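Local coordinates for carnitinyl-CoA dehydratase (Mycobacterium avium, PDB 3R0O), which probably catalyses the reversible dehydration of carnitinyl-CoA to crotonobetainyl-CoA, as a lyase of the enoyl-CoA hydratase/isomerase family, at residues 101-106 against 234-239. Residues are numbered along the deposited sequence; the frame is centred on the assembly and turned at random.
Sequences YVHHFI and AEEPKW. With EDO (1,2-ethanediol), chain D.
H103 meets E236 at the edge of its ring and W239 over one face, and the three residues join two parts of a crotonase-type fold: the loop that leads into strand 110-114 of the core sheet and helix 236-250. They illustrate how one imidazole can be held both at its rim and over a face. The carboxylate of E235 forms a salt bridge with R158, which also donates a hydrogen bond to the carbonyl of V102, so the two segments share a partner. E236 brings its carboxylate to the rim of the imidazole because its chain bends at chi2 (-62°). H103 NE2 donates to E236 OE2 over 2.6 Å, but the bond is weak, with an angle of only 129° at the hydrogen and with carboxylate and ring turned 40° apart. A carboxylate this close would probably favour a protonated imidazole. W239 supplies the larger surface. Its five-membered ring lies face to face with the imidazole, the centroids 3.9 Å apart and the planes almost parallel. H103 CG stands anti to the backbone N, which carries the ring out over the indole, where the two side chains run past each other in opposite directions. H103 CB extends the overlap as a CH-pi contact above the six-membered ring, 4.2 Å from its centroid. F157 of helix 155-162 meets W239 edge-to-face. At the far end of the indole, V102 adds an apolar touch, its CG2 resting 3.7 Å from W239 CH2.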
# COMPACT_ATOMS: atom_id res chain seq x y z
N TYR A 101 -2.63 -23.42 7.14
CA TYR A 101 -2.36 -22.12 7.77
C TYR A 101 -2.69 -20.93 6.86
O TYR A 101 -3.31 -19.99 7.30
CB TYR A 101 -0.88 -22.05 8.18
CG TYR A 101 -0.52 -20.85 9.06
CD1 TYR A 101 -0.63 -20.93 10.44
CD2 TYR A 101 -0.07 -19.66 8.50
CE1 TYR A 101 -0.31 -19.85 11.26
CE2 TYR A 101 0.25 -18.55 9.33
CZ TYR A 101 0.12 -18.68 10.71
OH TYR A 101 0.43 -17.64 11.53
N VAL A 102 -2.28 -20.95 5.59
CA VAL A 102 -2.30 -19.71 4.79
C VAL A 102 -3.68 -19.22 4.37
O VAL A 102 -3.85 -18.04 4.09
CB VAL A 102 -1.39 -19.78 3.55
CG1 VAL A 102 0.05 -20.02 3.96
CG2 VAL A 102 -1.88 -20.82 2.57
N HIS A 103 -4.67 -20.10 4.29
CA HIS A 103 -6.01 -19.67 3.89
C HIS A 103 -6.96 -20.13 4.98
O HIS A 103 -7.96 -20.80 4.73
CB HIS A 103 -6.35 -20.24 2.49
CG HIS A 103 -7.63 -19.71 1.88
ND1 HIS A 103 -8.11 -20.15 0.68
CD2 HIS A 103 -8.52 -18.78 2.32
CE1 HIS A 103 -9.23 -19.52 0.38
NE2 HIS A 103 -9.50 -18.68 1.36
N HIS A 104 -6.61 -19.78 6.21
CA HIS A 104 -7.30 -20.28 7.40
C HIS A 104 -7.43 -19.09 8.34
O HIS A 104 -6.72 -18.98 9.34
CB HIS A 104 -6.49 -21.45 8.00
CG HIS A 104 -7.18 -22.18 9.13
ND1 HIS A 104 -6.69 -23.36 9.65
CD2 HIS A 104 -8.31 -21.91 9.82
CE1 HIS A 104 -7.48 -23.79 10.61
NE2 HIS A 104 -8.47 -22.92 10.75
N PHE A 105 -8.33 -18.16 8.00
CA PHE A 105 -8.51 -16.97 8.85
C PHE A 105 -9.09 -17.34 10.24
O PHE A 105 -10.00 -18.14 10.32
CB PHE A 105 -9.40 -15.93 8.14
CG PHE A 105 -9.56 -14.64 8.91
CD1 PHE A 105 -8.74 -13.55 8.66
CD2 PHE A 105 -10.54 -14.52 9.89
CE1 PHE A 105 -8.89 -12.36 9.36
CE2 PHE A 105 -10.69 -13.34 10.61
CZ PHE A 105 -9.88 -12.26 10.33
N ILE A 106 -8.52 -16.78 11.32
CA ILE A 106 -9.12 -16.89 12.66
C ILE A 106 -9.18 -15.51 13.32
O ILE A 106 -8.44 -14.60 12.94
CB ILE A 106 -8.37 -17.89 13.57
CG1 ILE A 106 -6.93 -17.43 13.86
CG2 ILE A 106 -8.34 -19.28 12.93
CD1 ILE A 106 -6.27 -18.17 15.06
N ALA A 234 -12.19 -10.01 -0.72
CA ALA A 234 -11.29 -9.46 -1.72
C ALA A 234 -10.12 -10.38 -2.06
O ALA A 234 -9.55 -10.24 -3.14
CB ALA A 234 -10.75 -8.06 -1.23
N GLU A 235 -9.75 -11.31 -1.17
CA GLU A 235 -8.68 -12.26 -1.49
C GLU A 235 -9.09 -13.48 -2.33
O GLU A 235 -8.26 -14.05 -3.03
CB GLU A 235 -7.91 -12.75 -0.25
CG GLU A 235 -6.83 -11.82 0.16
CD GLU A 235 -5.88 -12.41 1.17
OE1 GLU A 235 -6.30 -13.26 1.99
OE2 GLU A 235 -4.72 -12.02 1.14
N GLU A 236 -10.35 -13.89 -2.22
CA GLU A 236 -10.82 -15.08 -2.91
C GLU A 236 -10.53 -15.05 -4.43
O GLU A 236 -10.10 -16.06 -4.98
CB GLU A 236 -12.32 -15.32 -2.62
CG GLU A 236 -12.60 -15.70 -1.16
CD GLU A 236 -11.91 -17.01 -0.75
OE1 GLU A 236 -12.28 -18.08 -1.23
OE2 GLU A 236 -10.98 -16.97 0.06
N PRO A 237 -10.73 -13.89 -5.12
CA PRO A 237 -10.35 -13.93 -6.54
C PRO A 237 -8.84 -14.05 -6.73
O PRO A 237 -8.39 -14.58 -7.76
CB PRO A 237 -10.88 -12.59 -7.10
CG PRO A 237 -11.94 -12.16 -6.14
CD PRO A 237 -11.45 -12.65 -4.79
N LYS A 238 -8.06 -13.60 -5.77
CA LYS A 238 -6.62 -13.75 -5.88
C LYS A 238 -6.18 -15.22 -5.76
O LYS A 238 -5.31 -15.69 -6.52
CB LYS A 238 -5.92 -12.83 -4.88
CG LYS A 238 -6.36 -11.34 -5.05
CD LYS A 238 -5.78 -10.48 -3.92
CE LYS A 238 -6.09 -9.00 -4.08
NZ LYS A 238 -5.27 -8.25 -3.11
N TRP A 239 -6.80 -15.94 -4.82
CA TRP A 239 -6.65 -17.40 -4.69
C TRP A 239 -7.04 -18.10 -5.98
O TRP A 239 -6.27 -18.93 -6.48
CB TRP A 239 -7.46 -17.96 -3.50
CG TRP A 239 -6.86 -17.59 -2.16
CD1 TRP A 239 -7.37 -16.71 -1.22
CD2 TRP A 239 -5.63 -18.09 -1.62
NE1 TRP A 239 -6.51 -16.63 -0.13
CE2 TRP A 239 -5.44 -17.47 -0.36
CE3 TRP A 239 -4.66 -19.00 -2.09
CZ2 TRP A 239 -4.32 -17.73 0.44
CZ3 TRP A 239 -3.54 -19.25 -1.30
CH2 TRP A 239 -3.38 -18.63 -0.04
C1 EDO D . -3.45 -18.11 10.11
O1 EDO D . -4.62 -17.77 10.86
C2 EDO D . -2.84 -16.85 9.51
O2 EDO D . -2.90 -15.78 10.47